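Local coordinates for protein putative ribose 5-phosphate isomerase (Leishmania infantum, PDB 6FXW) that probably catalyses the interconversion of ribose 5-phosphate and ribulose 5-phosphate in the pentose phosphate pathway, as a type B ribose-5-phosphate isomerase, at residues A18-I23 and V36-P41; A54-A59 and G68-G73; I80-N83 and G87-A90. One frame throughout, in Å; residues are numbered along the deposited sequence.

Interaction 1: A18-I23 and V36-P41; sequences ATHQEI and VMYMGP
In the beta-alpha-beta unit made of strand 6-12, helix 20-29 and strand 33-38, His20 in the first turn of the helix stacks on Tyr38 at the end of the second strand. The pair forms an offset stack, with the ring planes turned only 16° apart and the centroids separated by 4.1 Å. The overlap is rim over rim: His20 CD2 lies over one face of the phenol, 3.3 Å from Tyr38 CZ, and CZ in turn lies over a face of the imidazole. His20 CB also comes within 3.7 Å of Tyr38 CE1, so the aliphatic root of the histidine adds to the contact. The tyrosine reaches across because its CG is anti to the backbone N (chi1 179°), which swings the ring off the strand toward the helix. Its other face is covered by its own chain, with Gly40 N above the centre of the ring, and Tyr38 OH donates a short bond of 2.6 Å to Pro41 O. Tyrosine suits this place because a flat ring can be sandwiched while its hydroxyl, held at the far end, ties down the turn that follows the strand. Histidine offers a second flat surface and a polar edge: ND1 is bonded to the carbonyl of Tyr17, whose ring also meets the imidazole. Beyond the stack, Tyr38 rests on Met24 of helix 20-29 and Cys12 of strand 6-12, while Pro41 packs against Cys12 and against Tyr52 of helix 49-61.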
loop_
_atom_site.group_PDB
_atom_site.type_symbol
_atom_site.label_atom_id
_atom_site.label_comp_id
_atom_site.label_asym_id
_atom_site.label_seq_id
_atom_site.Cartn_x
_atom_site.Cartn_y
_atom_site.Cartn_z
ATOM N N ALA A 18 10.642 -13.144 -14.889
ATOM C CA ALA A 18 10.598 -12.140 -15.919
ATOM C C ALA A 18 11.305 -10.850 -15.576
ATOM O O ALA A 18 11.878 -10.225 -16.462
ATOM C CB ALA A 18 9.163 -11.895 -16.317
ATOM N N THR A 19 11.321 -10.460 -14.308
ATOM C CA THR A 19 11.825 -9.164 -13.851
ATOM C C THR A 19 13.114 -9.263 -13.095
ATOM O O THR A 19 13.624 -8.274 -12.629
ATOM C CB THR A 19 10.811 -8.434 -12.936
ATOM O OG1 THR A 19 10.369 -9.346 -11.959
ATOM C CG2 THR A 19 9.593 -7.905 -13.758
ATOM N N HIS A 20 13.725 -10.467 -12.961
ATOM C CA HIS A 20 14.811 -10.571 -12.009
ATOM C C HIS A 20 16.007 -9.708 -12.453
ATOM O O HIS A 20 16.762 -9.164 -11.624
ATOM C CB HIS A 20 15.272 -12.048 -11.711
ATOM C CG HIS A 20 16.104 -12.694 -12.811
ATOM N ND1 HIS A 20 15.540 -13.364 -13.855
ATOM C CD2 HIS A 20 17.430 -12.906 -12.905
ATOM C CE1 HIS A 20 16.489 -13.914 -14.599
ATOM N NE2 HIS A 20 17.658 -13.651 -14.038
ATOM N N GLN A 21 16.283 -9.660 -13.767
ATOM C CA GLN A 21 17.430 -8.846 -14.165
ATOM C C GLN A 21 17.207 -7.341 -13.933
ATOM O O GLN A 21 18.083 -6.680 -13.509
ATOM C CB GLN A 21 17.721 -9.084 -15.661
ATOM C CG GLN A 21 18.985 -8.307 -16.113
ATOM C CD GLN A 21 20.258 -8.723 -15.380
ATOM O OE1 GLN A 21 20.579 -9.917 -15.350
ATOM N NE2 GLN A 21 20.953 -7.786 -14.747
ATOM N N GLU A 22 15.961 -6.920 -14.125
ATOM C CA GLU A 22 15.557 -5.513 -13.765
ATOM C C GLU A 22 15.770 -5.222 -12.286
ATOM O O GLU A 22 16.273 -4.192 -11.896
ATOM C CB GLU A 22 14.144 -5.280 -14.250
ATOM C CG GLU A 22 13.564 -3.907 -13.921
ATOM C CD GLU A 22 12.166 -3.630 -14.491
ATOM O OE1 GLU A 22 11.454 -4.511 -15.037
ATOM O OE2 GLU A 22 11.773 -2.446 -14.312
ATOM N N ILE A 23 15.432 -6.190 -11.453
ATOM C CA ILE A 23 15.673 -6.031 -10.002
ATOM C C ILE A 23 17.171 -5.982 -9.681
ATOM O O ILE A 23 17.636 -5.175 -8.891
ATOM C CB ILE A 23 14.916 -7.147 -9.209
ATOM C CG1 ILE A 23 13.422 -7.004 -9.485
ATOM C CG2 ILE A 23 15.310 -7.088 -7.767
ATOM C CD1 ILE A 23 12.548 -8.157 -8.977
ATOM N N VAL A 36 26.254 -8.152 -6.258
ATOM C CA VAL A 36 24.918 -8.717 -6.283
ATOM C C VAL A 36 25.038 -10.091 -6.879
ATOM O O VAL A 36 25.540 -10.251 -8.019
ATOM C CB VAL A 36 23.892 -7.867 -7.047
ATOM C CG1 VAL A 36 22.506 -8.379 -6.726
ATOM C CG2 VAL A 36 24.061 -6.409 -6.694
ATOM N N MET A 37 24.564 -11.116 -6.169
ATOM C CA MET A 37 24.613 -12.508 -6.604
ATOM C C MET A 37 23.199 -13.030 -6.789
ATOM O O MET A 37 22.404 -13.000 -5.834
ATOM C CB MET A 37 25.303 -13.373 -5.517
ATOM C CG MET A 37 26.776 -13.100 -5.368
ATOM S SD MET A 37 27.445 -13.498 -3.722
ATOM C CE MET A 37 26.756 -12.209 -2.733
ATOM N N TYR A 38 22.843 -13.567 -7.956
ATOM C CA TYR A 38 21.538 -14.088 -8.238
ATOM C C TYR A 38 21.409 -15.523 -7.951
ATOM O O TYR A 38 22.227 -16.316 -8.527
ATOM C CB TYR A 38 21.162 -13.806 -9.701
ATOM C CG TYR A 38 19.825 -14.348 -10.080
ATOM C CD1 TYR A 38 18.660 -13.860 -9.503
ATOM C CD2 TYR A 38 19.668 -15.405 -11.014
ATOM C CE1 TYR A 38 17.452 -14.354 -9.780
ATOM C CE2 TYR A 38 18.452 -15.888 -11.337
ATOM C CZ TYR A 38 17.263 -15.344 -10.750
ATOM O OH TYR A 38 16.088 -15.872 -11.080
ATOM N N MET A 39 20.524 -15.909 -7.076
ATOM C CA MET A 39 20.318 -17.269 -6.745
ATOM C C MET A 39 19.014 -17.752 -6.847
ATOM O O MET A 39 18.708 -18.646 -6.112
ATOM C CB MET A 39 20.803 -17.599 -5.293
ATOM C CG MET A 39 21.717 -16.597 -4.685
ATOM S SD MET A 39 22.170 -17.085 -3.045
ATOM C CE MET A 39 23.825 -16.526 -3.213
ATOM N N GLY A 40 18.230 -17.220 -7.749
ATOM C CA GLY A 40 16.973 -17.767 -8.182
ATOM C C GLY A 40 17.119 -18.575 -9.396
ATOM O O GLY A 40 18.267 -18.860 -9.802
ATOM N N PRO A 41 15.988 -18.978 -10.025
ATOM C CA PRO A 41 15.990 -19.792 -11.162
ATOM C C PRO A 41 16.587 -19.135 -12.409
ATOM O O PRO A 41 16.392 -17.943 -12.656
ATOM C CB PRO A 41 14.533 -20.130 -11.412
ATOM C CG PRO A 41 13.701 -19.062 -10.737
ATOM C CD PRO A 41 14.580 -18.565 -9.664
#

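Interaction 2: A54-A59 and G68-G73; sequences AQVCEA and GILVCG
Val56 CG2 presses on Leu70 CD2 at 3.5 Å, closer than carbon atoms usually come in van der Waals contact. The same leucine methyl also lies 3.7 Å from Val56 CB, so it fits against the branch point of the valine as well as one arm, and the two side chains run past each other in opposite directions. The second arm, CG1, is anti to the backbone N (chi1 170°), and this sends it over the strand backbone, where it approaches Gly68 CA at 3.9 Å. Glycine suits that position: with no side chain of its own, it lets the valine settle on the main chain and brings Val56 CA within 6.2 Å of Gly68 CA. Valine and leucine suit theirs because every touching residue here is buried, and compact branched carbons fill such an interior without polar atoms to satisfy. The contact seats helix 49-61 on strand 67-72, part of the parallel sheet of a Rossmann-like alpha/beta fold. This helix belongs to the crossover from strand 33-38 to strand 67-72, which passes strand 6-12 lying between them. Farther out, Ile110 of the neighbouring strand 110-114 touches both Val56 and Leu70 and continues the apolar layer. Leu70 is also packed by Met78 and Ala82 of helix 76-83, and Cys57 extends the helix surface onto Ala82 and Ile110. On the backbone, Gly68 is hydrogen-bonded with His109 and Leu111, whereas Ile69 pairs with Ala9 and Gly11 of strand 6-12.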
loop_
_atom_site.group_PDB
_atom_site.type_symbol
_atom_site.label_atom_id
_atom_site.label_comp_id
_atom_site.label_asym_id
_atom_site.label_seq_id
_atom_site.Cartn_x
_atom_site.Cartn_y
_atom_site.Cartn_z
ATOM N N ALA A 54 16.168 -20.653 1.155
ATOM C CA ALA A 54 17.250 -21.350 1.853
ATOM C C ALA A 54 18.601 -21.003 1.242
ATOM O O ALA A 54 19.593 -20.809 1.996
ATOM C CB ALA A 54 16.967 -22.844 1.816
ATOM N N GLN A 55 18.713 -20.943 -0.065
ATOM C CA GLN A 55 19.949 -20.518 -0.705
ATOM C C GLN A 55 20.478 -19.209 -0.214
ATOM O O GLN A 55 21.661 -19.032 0.130
ATOM C CB GLN A 55 19.917 -20.520 -2.251
ATOM C CG GLN A 55 19.759 -21.841 -2.917
ATOM C CD GLN A 55 20.003 -21.781 -4.410
ATOM O OE1 GLN A 55 19.118 -22.189 -5.180
ATOM N NE2 GLN A 55 21.202 -21.288 -4.867
ATOM N N VAL A 56 19.600 -18.220 -0.136
ATOM C CA VAL A 56 20.001 -16.867 0.268
ATOM C C VAL A 56 20.380 -16.878 1.781
ATOM O O VAL A 56 21.380 -16.264 2.235
ATOM C CB VAL A 56 18.845 -15.865 0.010
ATOM C CG1 VAL A 56 19.129 -14.539 0.624
ATOM C CG2 VAL A 56 18.730 -15.631 -1.483
ATOM N N CYS A 57 19.574 -17.548 2.616
ATOM C CA CYS A 57 19.839 -17.647 4.065
ATOM C C CYS A 57 21.224 -18.258 4.300
ATOM O O CYS A 57 22.012 -17.793 5.088
ATOM C CB CYS A 57 18.772 -18.467 4.805
ATOM S SG CYS A 57 17.220 -17.536 4.895
ATOM N N GLU A 58 21.479 -19.347 3.529
ATOM C CA GLU A 58 22.746 -20.035 3.749
ATOM C C GLU A 58 23.876 -19.159 3.261
ATOM O O GLU A 58 24.951 -19.123 3.935
ATOM C CB GLU A 58 22.774 -21.382 3.031
ATOM C CG GLU A 58 22.271 -22.493 3.925
ATOM C CD GLU A 58 23.083 -22.746 5.223
ATOM O OE1 GLU A 58 22.461 -23.270 6.192
ATOM O OE2 GLU A 58 24.325 -22.441 5.282
ATOM N N ALA A 59 23.745 -18.403 2.175
ATOM C CA ALA A 59 24.792 -17.436 1.755
ATOM C C ALA A 59 25.138 -16.464 2.837
ATOM O O ALA A 59 26.308 -16.134 3.046
ATOM C CB ALA A 59 24.401 -16.715 0.482
ATOM N N GLY A 68 20.272 -10.015 2.161
ATOM C CA GLY A 68 19.583 -10.723 1.157
ATOM C C GLY A 68 18.316 -10.018 0.703
ATOM O O GLY A 68 17.757 -9.193 1.473
ATOM N N ILE A 69 17.896 -10.302 -0.507
ATOM C CA ILE A 69 16.580 -9.877 -1.013
ATOM C C ILE A 69 15.904 -11.113 -1.518
ATOM O O ILE A 69 16.479 -11.803 -2.368
ATOM C CB ILE A 69 16.765 -8.819 -2.098
ATOM C CG1 ILE A 69 17.509 -7.594 -1.533
ATOM C CG2 ILE A 69 15.420 -8.418 -2.620
ATOM C CD1 ILE A 69 17.845 -6.530 -2.596
ATOM N N LEU A 70 14.667 -11.397 -1.120
ATOM C CA LEU A 70 13.906 -12.529 -1.548
ATOM C C LEU A 70 12.591 -12.049 -2.177
ATOM O O LEU A 70 11.921 -11.205 -1.603
ATOM C CB LEU A 70 13.620 -13.475 -0.402
ATOM C CG LEU A 70 14.824 -14.245 0.118
ATOM C CD1 LEU A 70 14.452 -15.022 1.365
ATOM C CD2 LEU A 70 15.307 -15.184 -0.953
ATOM N N VAL A 71 12.282 -12.570 -3.346
ATOM C CA VAL A 71 11.143 -12.107 -4.168
ATOM C C VAL A 71 10.271 -13.314 -4.507
ATOM O O VAL A 71 10.732 -14.322 -5.078
ATOM C CB VAL A 71 11.617 -11.406 -5.413
ATOM C CG1 VAL A 71 10.423 -10.699 -6.052
ATOM C CG2 VAL A 71 12.749 -10.480 -5.226
ATOM N N CYS A 72 8.992 -13.245 -4.161
ATOM C CA CYS A 72 7.956 -14.225 -4.591
ATOM C C CYS A 72 6.764 -13.432 -5.087
ATOM O O CYS A 72 6.855 -12.197 -5.252
ATOM C CB CYS A 72 7.647 -15.349 -3.609
ATOM S SG CYS A 72 6.909 -14.811 -2.089
ATOM N N GLY A 73 5.619 -14.078 -5.251
ATOM C CA GLY A 73 4.495 -13.310 -5.702
ATOM C C GLY A 73 4.101 -12.189 -4.733
ATOM O O GLY A 73 3.775 -11.066 -5.171
#

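Interaction 3: I80-N83 and G87-A90. With SO4 (sulfate ion), chain C.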
loop_
_atom_site.group_PDB
_atom_site.type_symbol
_atom_site.label_atom_id
_atom_site.label_comp_id
_atom_site.label_asym_id
_atom_site.label_seq_id
_atom_site.Cartn_x
_atom_site.Cartn_y
_atom_site.Cartn_z
ATOM N N ILE A 80 8.218 -16.127 5.559
ATOM C CA ILE A 80 8.035 -17.265 6.464
ATOM C C ILE A 80 9.220 -18.227 6.387
ATOM O O ILE A 80 9.800 -18.571 7.412
ATOM C CB ILE A 80 6.719 -17.995 6.165
ATOM C CG1 ILE A 80 5.518 -17.038 6.435
ATOM C CG2 ILE A 80 6.587 -19.219 7.055
ATOM C CD1 ILE A 80 4.248 -17.471 5.802
ATOM N N ALA A 81 9.547 -18.634 5.177
ATOM C CA ALA A 81 10.615 -19.627 5.012
ATOM C C ALA A 81 11.956 -19.092 5.554
ATOM O O ALA A 81 12.695 -19.795 6.259
ATOM C CB ALA A 81 10.762 -19.947 3.581
ATOM N N ALA A 82 12.311 -17.851 5.245
ATOM C CA ALA A 82 13.615 -17.309 5.670
ATOM C C ALA A 82 13.738 -17.221 7.160
ATOM O O ALA A 82 14.766 -17.416 7.765
ATOM C CB ALA A 82 13.893 -15.947 5.009
ATOM N N ASN A 83 12.621 -16.798 7.789
ATOM C CA ASN A 83 12.609 -16.683 9.250
ATOM C C ASN A 83 12.757 -18.020 9.966
ATOM O O ASN A 83 13.036 -18.042 11.164
ATOM C CB ASN A 83 11.421 -15.880 9.765
ATOM C CG ASN A 83 11.615 -14.393 9.615
ATOM O OD1 ASN A 83 12.611 -13.840 10.075
ATOM N ND2 ASN A 83 10.638 -13.706 8.974
ATOM N N GLY A 87 19.307 -17.440 13.137
ATOM C CA GLY A 87 20.224 -16.358 12.945
ATOM C C GLY A 87 19.751 -15.326 11.899
ATOM O O GLY A 87 20.485 -14.401 11.635
ATOM N N ILE A 88 18.624 -15.610 11.232
ATOM C CA ILE A 88 18.111 -14.716 10.192
ATOM C C ILE A 88 16.865 -14.028 10.633
ATOM O O ILE A 88 15.958 -14.647 11.213
ATOM C CB ILE A 88 17.763 -15.527 8.944
ATOM C CG1 ILE A 88 18.992 -16.170 8.295
ATOM C CG2 ILE A 88 16.952 -14.760 7.841
ATOM C CD1 ILE A 88 19.962 -15.192 7.718
ATOM N N ARG A 89 16.794 -12.738 10.365
ATOM C CA ARG A 89 15.557 -11.953 10.509
ATOM C C ARG A 89 15.227 -11.462 9.099
ATOM O O ARG A 89 15.997 -10.713 8.453
ATOM C CB ARG A 89 15.775 -10.776 11.415
ATOM C CG ARG A 89 16.030 -11.178 12.901
ATOM C CD ARG A 89 16.207 -9.982 13.862
ATOM N NE ARG A 89 17.312 -9.138 13.518
ATOM C CZ ARG A 89 18.596 -9.428 13.839
ATOM N NH1 ARG A 89 18.877 -10.558 14.546
ATOM N NH2 ARG A 89 19.566 -8.636 13.437
ATOM N N ALA A 90 14.031 -11.792 8.659
ATOM C CA ALA A 90 13.525 -11.538 7.276
ATOM C C ALA A 90 12.297 -10.673 7.379
ATOM O O ALA A 90 11.328 -10.998 8.078
ATOM C CB ALA A 90 13.279 -12.787 6.537
HETATM S S SO4 C . 22.776 -10.413 14.138
HETATM O O1 SO4 C . 22.436 -9.004 13.748
HETATM O O2 SO4 C . 23.278 -11.141 12.891
HETATM O O3 SO4 C . 23.876 -10.326 15.167
HETATM O O4 SO4 C . 21.689 -11.174 14.818
#
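Asn83 clasps Ala90 with both ends of its amide, in the tightly packed half of this contact, tying the last part of helix 76-83 to the loop that leads into strand 90-92. OD1 accepts from Ala90 N at 2.9 Å, the donor standing 34° off the carbonyl plane, and ND2 gives one of its hydrogens to Ala90 O at 2.9 Å, almost within the amide plane, and also makes a weak bond to Ser79 O. Beside this clasp, Ala82 CB meets Ala90 CB at 3.6 Å, an approach that small side chains permit. Ile88 adds bulk: its CG2 lies against Ala82 O at 3.4 Å, and the side chain packs on Cys57 and Ile60 of helix 49-61 and on Ile110.

Arg89, partly exposed, points the other way. Bent at chi3 (-60°), its chain presents the guanidinium edge to a sulfate probably taken from the crystallisation liquor, with NH1 on O4 and NH2 on O1, each at 2.9 Å. His109 NE2 binds the same ion, and the carbonyls of Asn107 and Asn106 hold Arg89 NH2 and NE. The chemistry differs accordingly: two bonds to one residue fix the rotation of a buried amide, whereas the arginine offers a paired, presumably positively charged edge that would suit an oxyanion.

Overall arrangement
The three contacts follow one another along the chain, each closing before the next opens, and all belong to one alpha/beta fold built on a parallel sheet. Interactions 1 and 2 have centres 11 Å apart and meet through Met39, which packs on Val56 and Ala59 of helix 49-61. Interactions 2 and 3 are nearer, with centres 9 Å apart, and are joined through Ala82. Interactions 1 and 3 do not touch: their centres lie 20 Å apart, on opposite sides of the chain's centre. Packing thus runs from strand 33-38, outermost in the sheet of this chain, through the interior to helix 76-83 and the loop after it. There Lys84 of the second subunit bonds to the carbonyls of Asn83 and Ile88, placing interaction 3 at a subunit interface.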